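Local coordinates for peptidoglycan glycosyltransferase (Atopobium parvulum, PDB 4OVD), which belongs to the penicillin-binding proteins, joining a dimerisation domain to a penicillin-binding transpeptidase domain, at residues A[379-384]-A[389-394]; A[295-300]-A[414-419]; A[424-427]-A[433-436]; A[495-498]-A[503-506]. One frame throughout, in Å; residues are numbered along the deposited sequence.

Interaction 1: residues A[379-384]-A[389-394]; sequences GHTTGI and EATGIV
E389 reaches past the side chain of T381, and its carboxylate ends at the backbone N-H groups of T382 and G383. The CB leaves the chain toward 379-384; with CG anti to the backbone N (chi1 -176°) and the chain extended beyond it, the side chain spans nearly its full length, which lets the carboxylate arrive at the facing backbone. CG passes the methyl of T381, E389 CG to T381 CG2 being 4.1 Å, and E389 CD lies 3.6 Å from I384 CG2. E389 OE1 takes the N-H of G383 at 3.2 Å on its syn lone pair, and a water links OE1 to I384 O. E389 OE2 accepts from T382 N at 2.8 Å, the donor standing 39° out of the carboxylate plane, and from T382 OG1, where the modelled separation is doubtfully short. T382 OG1 in turn accepts from I384 N, closing an ST turn. At the far end of this surface loop, between helices 366-375 and 404-408, G379 CA lies 3.6 Å from V394 CG2, a place with little room for a side chain. Two backbone N-H groups point at the carboxylate, which is consistent with an ionised E389 that pins the turn at 382-383 to 389-394.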
loop_
_atom_site.group_PDB
_atom_site.type_symbol
_atom_site.label_atom_id
_atom_site.label_comp_id
_atom_site.label_asym_id
_atom_site.label_seq_id
_atom_site.Cartn_x
_atom_site.Cartn_y
_atom_site.Cartn_z
ATOM N N GLY A 379 1.731 -0.831 -12.719
ATOM C CA GLY A 379 2.562 -0.077 -13.608
ATOM C C GLY A 379 2.021 1.317 -13.878
ATOM O O GLY A 379 2.507 1.979 -14.747
ATOM N N HIS A 380 1.010 1.764 -13.140
ATOM C CA HIS A 380 0.443 3.096 -13.307
ATOM C C HIS A 380 0.381 3.715 -11.940
ATOM O O HIS A 380 0.097 3.024 -10.950
ATOM C CB HIS A 380 -0.999 3.010 -13.841
ATOM C CG HIS A 380 -1.103 2.433 -15.210
ATOM N ND1 HIS A 380 -1.217 3.215 -16.335
ATOM C CD2 HIS A 380 -1.122 1.148 -15.638
ATOM C CE1 HIS A 380 -1.311 2.436 -17.399
ATOM N NE2 HIS A 380 -1.249 1.178 -17.003
ATOM N N THR A 381 0.568 5.009 -11.858
ATOM C CA THR A 381 0.493 5.654 -10.550
ATOM C C THR A 381 -0.938 5.488 -10.029
ATOM O O THR A 381 -1.878 5.379 -10.761
ATOM C CB THR A 381 0.903 7.142 -10.664
ATOM O OG1 THR A 381 0.272 7.682 -11.822
ATOM C CG2 THR A 381 2.383 7.264 -10.864
ATOM N N THR A 382 -1.090 5.430 -8.736
ATOM C CA THR A 382 -2.345 5.243 -8.153
ATOM C C THR A 382 -3.141 6.501 -8.032
ATOM O O THR A 382 -4.299 6.431 -7.855
ATOM C CB THR A 382 -2.167 4.686 -6.735
ATOM O OG1 THR A 382 -1.407 5.600 -5.929
ATOM C CG2 THR A 382 -1.448 3.368 -6.818
ATOM N N GLY A 383 -2.503 7.651 -8.080
ATOM C CA GLY A 383 -3.216 8.901 -7.900
ATOM C C GLY A 383 -3.148 9.350 -6.452
ATOM O O GLY A 383 -3.754 10.315 -6.113
ATOM N N ILE A 384 -2.440 8.627 -5.582
ATOM C CA ILE A 384 -2.339 9.009 -4.150
ATOM C C ILE A 384 -1.800 10.446 -4.021
ATOM O O ILE A 384 -0.971 10.920 -4.844
ATOM C CB ILE A 384 -1.466 8.015 -3.343
ATOM C CG1 ILE A 384 -1.400 8.385 -1.855
ATOM C CG2 ILE A 384 -0.041 7.952 -3.923
ATOM C CD1 ILE A 384 -0.927 7.279 -0.995
ATOM N N GLU A 389 5.571 9.460 -6.063
ATOM C CA GLU A 389 4.964 8.166 -6.345
ATOM C C GLU A 389 5.688 7.500 -7.500
ATOM O O GLU A 389 5.804 8.100 -8.544
ATOM C CB GLU A 389 3.452 8.287 -6.669
ATOM C CG GLU A 389 2.876 6.883 -6.850
ATOM C CD GLU A 389 1.366 6.743 -6.992
ATOM O OE1 GLU A 389 0.648 7.736 -7.324
ATOM O OE2 GLU A 389 0.901 5.600 -6.741
ATOM N N ALA A 390 6.189 6.281 -7.329
ATOM C CA ALA A 390 6.837 5.606 -8.439
ATOM C C ALA A 390 5.824 4.937 -9.374
ATOM O O ALA A 390 4.824 4.440 -8.952
ATOM C CB ALA A 390 7.831 4.578 -7.915
ATOM N N THR A 391 6.081 4.914 -10.655
ATOM C CA THR A 391 5.191 4.220 -11.554
ATOM C C THR A 391 5.520 2.723 -11.578
ATOM O O THR A 391 4.667 1.891 -11.866
ATOM C CB THR A 391 5.379 4.721 -12.992
ATOM O OG1 THR A 391 6.679 4.300 -13.453
ATOM C CG2 THR A 391 5.312 6.188 -13.020
ATOM N N GLY A 392 6.777 2.381 -11.283
ATOM C CA GLY A 392 7.209 1.015 -11.319
ATOM C C GLY A 392 7.687 0.670 -12.709
ATOM O O GLY A 392 7.618 1.498 -13.633
ATOM N N ILE A 393 8.205 -0.536 -12.844
ATOM C CA ILE A 393 8.813 -1.027 -14.058
ATOM C C ILE A 393 8.146 -2.311 -14.365
ATOM O O ILE A 393 8.435 -3.352 -13.776
ATOM C CB ILE A 393 10.333 -1.215 -13.846
ATOM C CG1 ILE A 393 10.982 0.146 -13.440
ATOM C CG2 ILE A 393 10.968 -1.722 -15.128
ATOM C CD1 ILE A 393 12.381 0.032 -12.876
ATOM N N VAL A 394 7.258 -2.230 -15.326
ATOM C CA VAL A 394 6.382 -3.350 -15.691
ATOM C C VAL A 394 6.382 -3.414 -17.215
ATOM O O VAL A 394 6.109 -2.408 -17.898
ATOM C CB VAL A 394 4.956 -3.055 -15.177
ATOM C CG1 VAL A 394 4.012 -4.204 -15.505
ATOM C CG2 VAL A 394 4.945 -2.758 -13.662
HETATM O O HOH W 1 0.397 10.234 -7.011
#

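Interaction 2: residues A[295-300]-A[414-419]; sequences SVFKVI and LAIPFI
F297 points its ring at L414 and I416, while its neighbour V296 meets F418. S295, V296, F297 and K298 spell the SxxK motif of the penicillin-binding fold, with V296 and F297 in its two variable positions, in the 3-10 segment that leads into helix 298-307; here those positions serve packing. The F297 side chain stands anti to its own backbone nitrogen (chi1 -157°), which carries the ring toward 414-419. L414 approaches from the opposite direction, and its CD2 is 3.9 Å from F297 CZ. The I416 side chain runs nearly perpendicular to F297 and places CD1 4.1 Å from F297 CE1; both aliphatic branches meet the ring obliquely. From one turn farther along, I300 CB sits over the centre of one F297 face, 4.1 Å above its plane. Flat phenylalanines and branched aliphatic residues suit this entirely buried, hydrogen-bond-free seam, because they can interlock without leaving polar atoms to satisfy. The polar members of the motif turn elsewhere: K298 NZ is hydrogen-bonded to S351 and N353, and S295 OG to T493 N. F418 also meets the rings of Y291 and Y528. Its own rim receives V296 near the ring plane, with V296 CG1 4.1 Å from F418 CE1.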
loop_
_atom_site.group_PDB
_atom_site.type_symbol
_atom_site.label_atom_id
_atom_site.label_comp_id
_atom_site.label_asym_id
_atom_site.label_seq_id
_atom_site.Cartn_x
_atom_site.Cartn_y
_atom_site.Cartn_z
ATOM N N SER A 295 4.598 -13.039 -3.930
ATOM C CA SER A 295 3.353 -13.779 -3.775
ATOM C C SER A 295 2.102 -13.025 -3.419
ATOM O O SER A 295 1.005 -13.477 -3.722
ATOM C CB SER A 295 3.634 -15.063 -2.957
ATOM O OG SER A 295 4.355 -14.738 -1.831
ATOM N N VAL A 296 2.238 -11.823 -2.860
ATOM C CA VAL A 296 1.053 -11.031 -2.578
ATOM C C VAL A 296 0.353 -10.672 -3.948
ATOM O O VAL A 296 -0.870 -10.360 -4.037
ATOM C CB VAL A 296 1.571 -9.869 -1.678
ATOM C CG1 VAL A 296 2.119 -8.712 -2.480
ATOM C CG2 VAL A 296 0.584 -9.423 -0.677
ATOM N N PHE A 297 1.076 -10.791 -5.046
ATOM C CA PHE A 297 0.519 -10.473 -6.337
ATOM C C PHE A 297 -0.474 -11.588 -6.828
ATOM O O PHE A 297 -1.242 -11.362 -7.774
ATOM C CB PHE A 297 1.645 -10.403 -7.334
ATOM C CG PHE A 297 1.341 -9.582 -8.560
ATOM C CD1 PHE A 297 1.306 -8.205 -8.457
ATOM C CD2 PHE A 297 1.034 -10.188 -9.792
ATOM C CE1 PHE A 297 1.023 -7.434 -9.571
ATOM C CE2 PHE A 297 0.701 -9.428 -10.862
ATOM C CZ PHE A 297 0.753 -8.042 -10.776
ATOM N N LYS A 298 -0.447 -12.781 -6.213
ATOM C CA LYS A 298 -1.248 -13.888 -6.724
ATOM C C LYS A 298 -2.753 -13.623 -6.684
ATOM O O LYS A 298 -3.493 -14.274 -7.358
ATOM C CB LYS A 298 -0.924 -15.156 -5.997
ATOM C CG LYS A 298 0.512 -15.547 -6.186
ATOM C CD LYS A 298 0.828 -16.813 -5.447
ATOM C CE LYS A 298 2.325 -17.062 -5.473
ATOM N NZ LYS A 298 2.680 -18.280 -4.772
ATOM N N VAL A 299 -3.188 -12.673 -5.886
ATOM C CA VAL A 299 -4.600 -12.283 -5.820
ATOM C C VAL A 299 -5.015 -11.599 -7.137
ATOM O O VAL A 299 -6.155 -11.727 -7.598
ATOM C CB VAL A 299 -4.753 -11.363 -4.617
ATOM C CG1 VAL A 299 -6.067 -10.614 -4.692
ATOM C CG2 VAL A 299 -4.646 -12.213 -3.342
ATOM N N ILE A 300 -4.065 -10.887 -7.746
ATOM C CA ILE A 300 -4.283 -10.240 -9.045
ATOM C C ILE A 300 -4.379 -11.300 -10.133
ATOM O O ILE A 300 -5.283 -11.328 -10.926
ATOM C CB ILE A 300 -3.150 -9.203 -9.294
ATOM C CG1 ILE A 300 -3.385 -8.090 -8.272
ATOM C CG2 ILE A 300 -3.242 -8.583 -10.639
ATOM C CD1 ILE A 300 -2.218 -7.246 -7.948
ATOM N N LEU A 414 8.673 -7.957 -12.356
ATOM C CA LEU A 414 8.210 -6.583 -12.352
ATOM C C LEU A 414 8.576 -6.005 -11.007
ATOM O O LEU A 414 8.755 -6.722 -10.064
ATOM C CB LEU A 414 6.704 -6.432 -12.499
ATOM C CG LEU A 414 5.602 -7.275 -11.845
ATOM C CD1 LEU A 414 5.932 -8.274 -10.798
ATOM C CD2 LEU A 414 4.300 -6.525 -11.579
ATOM N N ALA A 415 8.589 -4.692 -10.922
ATOM C CA ALA A 415 8.918 -4.032 -9.684
ATOM C C ALA A 415 8.002 -2.846 -9.602
ATOM O O ALA A 415 7.987 -1.935 -10.515
ATOM C CB ALA A 415 10.360 -3.600 -9.725
ATOM N N ILE A 416 7.291 -2.786 -8.479
ATOM C CA ILE A 416 6.314 -1.758 -8.243
ATOM C C ILE A 416 6.273 -1.372 -6.788
ATOM O O ILE A 416 6.707 -2.124 -5.939
ATOM C CB ILE A 416 4.913 -2.270 -8.651
ATOM C CG1 ILE A 416 4.549 -3.503 -7.838
ATOM C CG2 ILE A 416 4.870 -2.463 -10.158
ATOM C CD1 ILE A 416 3.263 -4.250 -8.226
ATOM N N PRO A 417 5.737 -0.199 -6.498
ATOM C CA PRO A 417 5.579 0.182 -5.124
ATOM C C PRO A 417 4.410 -0.595 -4.606
ATOM O O PRO A 417 3.457 -0.842 -5.372
ATOM C CB PRO A 417 5.209 1.680 -5.212
ATOM C CG PRO A 417 4.627 1.847 -6.551
ATOM C CD PRO A 417 5.311 0.864 -7.430
ATOM N N PHE A 418 4.418 -0.904 -3.316
ATOM C CA PHE A 418 3.353 -1.676 -2.724
ATOM C C PHE A 418 1.995 -0.957 -2.745
ATOM O O PHE A 418 0.957 -1.607 -2.736
ATOM C CB PHE A 418 3.698 -2.206 -1.357
ATOM C CG PHE A 418 4.575 -3.446 -1.397
ATOM C CD1 PHE A 418 4.065 -4.663 -1.787
ATOM C CD2 PHE A 418 5.895 -3.370 -1.034
ATOM C CE1 PHE A 418 4.869 -5.796 -1.863
ATOM C CE2 PHE A 418 6.716 -4.471 -1.171
ATOM C CZ PHE A 418 6.218 -5.681 -1.559
ATOM N N ILE A 419 2.008 0.373 -2.852
ATOM C CA ILE A 419 0.766 1.122 -2.931
ATOM C C ILE A 419 -0.076 0.680 -4.160
ATOM O O ILE A 419 -1.332 0.707 -4.130
ATOM C CB ILE A 419 1.002 2.650 -2.907
ATOM C CG1 ILE A 419 -0.320 3.401 -2.593
ATOM C CG2 ILE A 419 1.623 3.104 -4.203
ATOM C CD1 ILE A 419 -0.910 3.132 -1.189
#

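Interaction 3: residues A[424-427]-A[433-436]; sequences AYTA and TMVT
T426 turns its hydroxyl to the backbone of V435, and V435 N donates to T426 OG1 over 3.1 Å with an N-H...O angle of 165°. Around this nearly straight bond the packing is close: T426 OG1 is 3.5 Å from M434 CA, and the methyl T426 CG2 lies 3.9 Å from V435 CG2, the two branched side chains meeting at a slant. A threonine fits here because one branch bonds while the other packs. Beside it A427 CB meets M434 CB at 4.0 Å, and with the CA atoms of A427 and M434 only 4.2 Å apart a small residue is what the helix can afford. M434, present as selenomethionine, holds CG anti to the backbone N (chi1 172°) and runs on nearly extended, which brings its SE 3.9 Å from A424 CA; only the terminal methyl turns aside.

These residues belong to a helix-to-strand return within the transpeptidase domain: helix 418-429 runs out, the chain reverses, and strand 433-434 comes back along the helix to pair antiparallel with strand 453-454. The next shell fixes the parts. T426 OG1, set between its backbone N and carbonyl carbon (chi1 67°), also hydrogen-bonds to R423 O one turn back, so the hydroxyl is gripped from both the helix and the returning chain. N430 ND2 binds T433 O inside the reversal, and T433 OG1 reaches D454 on the partner strand. Farther out, M253 of the five-stranded sheet packs on both T426 and V435.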
loop_
_atom_site.group_PDB
_atom_site.type_symbol
_atom_site.label_atom_id
_atom_site.label_comp_id
_atom_site.label_asym_id
_atom_site.label_seq_id
_atom_site.Cartn_x
_atom_site.Cartn_y
_atom_site.Cartn_z
ATOM N N ALA A 424 -4.795 -2.391 -5.872
ATOM C CA ALA A 424 -5.438 -3.509 -6.547
ATOM C C ALA A 424 -6.333 -4.290 -5.600
ATOM O O ALA A 424 -7.477 -4.601 -5.974
ATOM C CB ALA A 424 -4.396 -4.431 -7.152
ATOM N N TYR A 425 -5.857 -4.552 -4.359
ATOM C CA TYR A 425 -6.653 -5.295 -3.399
ATOM C C TYR A 425 -7.979 -4.601 -3.094
ATOM O O TYR A 425 -8.986 -5.281 -2.810
ATOM C CB TYR A 425 -5.857 -5.510 -2.116
ATOM C CG TYR A 425 -4.938 -6.720 -2.152
ATOM C CD1 TYR A 425 -4.054 -6.940 -3.161
ATOM C CD2 TYR A 425 -4.989 -7.646 -1.139
ATOM C CE1 TYR A 425 -3.152 -8.050 -3.141
ATOM C CE2 TYR A 425 -4.170 -8.756 -1.116
ATOM C CZ TYR A 425 -3.240 -8.965 -2.102
ATOM O OH TYR A 425 -2.486 -10.130 -2.049
ATOM N N THR A 426 -8.011 -3.266 -3.182
ATOM C CA THR A 426 -9.258 -2.581 -2.916
ATOM C C THR A 426 -10.371 -3.110 -3.833
ATOM O O THR A 426 -11.461 -3.212 -3.360
ATOM C CB THR A 426 -9.229 -1.033 -2.918
ATOM O OG1 THR A 426 -8.966 -0.508 -4.236
ATOM C CG2 THR A 426 -8.234 -0.534 -1.932
ATOM N N ALA A 427 -10.097 -3.440 -5.092
ATOM C CA ALA A 427 -11.107 -3.969 -5.968
ATOM C C ALA A 427 -11.711 -5.254 -5.417
ATOM O O ALA A 427 -12.929 -5.462 -5.484
ATOM C CB ALA A 427 -10.567 -4.189 -7.371
ATOM N N THR A 433 -14.707 -2.610 -7.352
ATOM C CA THR A 433 -14.331 -1.247 -7.725
ATOM C C THR A 433 -13.037 -0.809 -7.013
ATOM O O THR A 433 -12.976 -0.823 -5.803
ATOM C CB THR A 433 -15.489 -0.295 -7.458
ATOM O OG1 THR A 433 -16.573 -0.655 -8.307
ATOM C CG2 THR A 433 -15.121 1.167 -7.773
HETATM N N MSE A 434 -12.005 -0.468 -7.769
HETATM C CA MSE A 434 -10.724 0.011 -7.206
HETATM C C MSE A 434 -10.777 1.486 -6.869
HETATM O O MSE A 434 -11.340 2.287 -7.622
HETATM C CB MSE A 434 -9.666 -0.371 -8.242
HETATM C CG MSE A 434 -8.319 0.164 -7.983
HETATM SE SE MSE A 434 -7.103 -0.982 -8.996
HETATM C CE MSE A 434 -7.391 0.064 -10.612
ATOM N N VAL A 435 -10.308 1.868 -5.690
ATOM C CA VAL A 435 -10.383 3.251 -5.283
ATOM C C VAL A 435 -9.020 3.864 -5.291
ATOM O O VAL A 435 -8.071 3.176 -5.483
ATOM C CB VAL A 435 -11.000 3.379 -3.872
ATOM C CG1 VAL A 435 -12.389 2.732 -3.822
ATOM C CG2 VAL A 435 -10.104 2.765 -2.829
ATOM N N THR A 436 -8.941 5.162 -5.067
ATOM C CA THR A 436 -7.696 5.873 -5.085
ATOM C C THR A 436 -7.305 6.069 -3.640
ATOM O O THR A 436 -8.043 6.720 -2.949
ATOM C CB THR A 436 -7.858 7.261 -5.668
ATOM O OG1 THR A 436 -8.241 7.175 -7.044
ATOM C CG2 THR A 436 -6.537 7.995 -5.555
#

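Interaction 4: residues A[495-498]-A[503-506]; sequences QQVV and SYGE
V498 and S503 are joined by the one hydrogen bond between 495-498 and 503-506. V498 N donates to S503 O at 2.7 Å with an N-H...O angle of 172°, and the donor lies nearly along the C=O axis. The same carbonyl also lies against V497, with S503 O 3.3 Å from V497 CA.

Contacts of the Y504 ring form the second group. CG of Y504 is set between the backbone N and the carbonyl carbon (chi1 57°), which turns the ring toward Q495 and V497. Q495 CB sits over one face in a CH-pi contact, 4.3 Å from the Y504 ring centroid and 13° off the ring normal, while Q495 CG approaches the phenol end, 3.9 Å from Y504 OH. The apolar methylenes of glutamine thus do the covering. V497 adds aliphatic packing from an oblique position, with V497 CG1 3.9 Å from Y504 CD1. At the root of the ring Q496 O touches Y504 CB at 3.4 Å.

Polar partners lie outside the two segments: Y504 OH is hydrogen-bonded to E292, and Q496 O to the hydroxyl of S508. Both segments belong to the connection between strands 487-495 and 510-518, Q495 being the last residue of the first strand, and several of their residues touch a crystal neighbour. Tyrosine suits this partly exposed site because its ring offers apolar surface to Q495 and V497 while its hydroxyl reaches a polar partner; the contact rests on one nearly straight backbone bond and on the Y504 ring, with Q495 over a face and V497 set obliquely.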
loop_
_atom_site.group_PDB
_atom_site.type_symbol
_atom_site.label_atom_id
_atom_site.label_comp_id
_atom_site.label_asym_id
_atom_site.label_seq_id
_atom_site.Cartn_x
_atom_site.Cartn_y
_atom_site.Cartn_z
ATOM N N GLN A 495 11.026 -9.190 -3.175
ATOM C CA GLN A 495 12.444 -8.945 -3.142
ATOM C C GLN A 495 12.830 -7.508 -3.356
ATOM O O GLN A 495 12.153 -6.726 -4.035
ATOM C CB GLN A 495 13.115 -9.689 -4.272
ATOM C CG GLN A 495 12.982 -11.182 -4.341
ATOM C CD GLN A 495 13.999 -11.908 -3.524
ATOM O OE1 GLN A 495 15.089 -11.394 -3.186
ATOM N NE2 GLN A 495 13.657 -13.115 -3.186
ATOM N N GLN A 496 13.964 -7.165 -2.790
ATOM C CA GLN A 496 14.557 -5.884 -3.025
ATOM C C GLN A 496 15.125 -5.860 -4.464
ATOM O O GLN A 496 15.523 -6.866 -5.045
ATOM C CB GLN A 496 15.674 -5.617 -2.032
ATOM C CG GLN A 496 15.043 -5.425 -0.675
ATOM C CD GLN A 496 15.887 -4.601 0.221
ATOM O OE1 GLN A 496 17.097 -4.861 0.387
ATOM N NE2 GLN A 496 15.267 -3.564 0.792
ATOM N N VAL A 497 15.155 -4.693 -5.042
ATOM C CA VAL A 497 15.644 -4.566 -6.433
ATOM C C VAL A 497 16.506 -3.353 -6.608
ATOM O O VAL A 497 16.534 -2.496 -5.738
ATOM C CB VAL A 497 14.444 -4.422 -7.403
ATOM C CG1 VAL A 497 13.498 -5.612 -7.249
ATOM C CG2 VAL A 497 13.694 -3.119 -7.232
ATOM N N VAL A 498 17.236 -3.288 -7.723
ATOM C CA VAL A 498 18.013 -2.122 -8.074
ATOM C C VAL A 498 16.910 -1.126 -8.445
ATOM O O VAL A 498 16.119 -1.388 -9.385
ATOM C CB VAL A 498 18.904 -2.417 -9.265
ATOM C CG1 VAL A 498 19.584 -1.155 -9.751
ATOM C CG2 VAL A 498 19.883 -3.523 -8.884
ATOM N N SER A 503 15.493 -4.884 -11.385
ATOM C CA SER A 503 16.101 -6.225 -11.329
ATOM C C SER A 503 16.937 -6.415 -10.052
ATOM O O SER A 503 17.067 -5.499 -9.296
ATOM C CB SER A 503 17.052 -6.406 -12.532
ATOM O OG SER A 503 16.368 -6.021 -13.714
ATOM N N TYR A 504 17.601 -7.566 -9.888
ATOM C CA TYR A 504 18.385 -7.835 -8.698
ATOM C C TYR A 504 19.234 -9.027 -8.829
ATOM O O TYR A 504 19.109 -9.780 -9.769
ATOM C CB TYR A 504 17.478 -8.058 -7.509
ATOM C CG TYR A 504 16.453 -9.175 -7.676
ATOM C CD1 TYR A 504 15.221 -8.917 -8.241
ATOM C CD2 TYR A 504 16.716 -10.472 -7.218
ATOM C CE1 TYR A 504 14.270 -9.916 -8.399
ATOM C CE2 TYR A 504 15.773 -11.464 -7.330
ATOM C CZ TYR A 504 14.550 -11.178 -7.917
ATOM O OH TYR A 504 13.608 -12.148 -8.024
ATOM N N GLY A 505 20.188 -9.140 -7.915
ATOM C CA GLY A 505 21.097 -10.240 -7.921
ATOM C C GLY A 505 20.844 -11.216 -6.794
ATOM O O GLY A 505 19.861 -11.131 -6.042
ATOM N N GLU A 506 21.820 -12.087 -6.637
ATOM C CA GLU A 506 21.789 -13.169 -5.662
ATOM C C GLU A 506 21.602 -12.710 -4.225
ATOM O O GLU A 506 20.970 -13.399 -3.448
ATOM C CB GLU A 506 23.117 -13.959 -5.761
ATOM C CG GLU A 506 23.111 -15.298 -5.040
ATOM C CD GLU A 506 22.143 -16.285 -5.675
ATOM O OE1 GLU A 506 21.885 -17.344 -5.056
ATOM O OE2 GLU A 506 21.633 -16.004 -6.788
#

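In the fold
From the N terminus, the first contact to open is interaction 2: 295-300 meets 414-419, closing a loop of 113 intervening residues. Interaction 1 is nested inside it as a short surface loop, and the two touch where I393 N probably bonds to A415 O. Helix 418-429 links interaction 2 to interaction 3, which closes the next short loop as 433-436 returns. Y425 OH, probably bonded to V296 O, carries that helix back to 295-300, while T436 packs on 382-384. Interaction 4 closes last, at the end of edge strand 487-495 and in the loop that follows it, meeting 414-419 through V497 and A415. No loops cross.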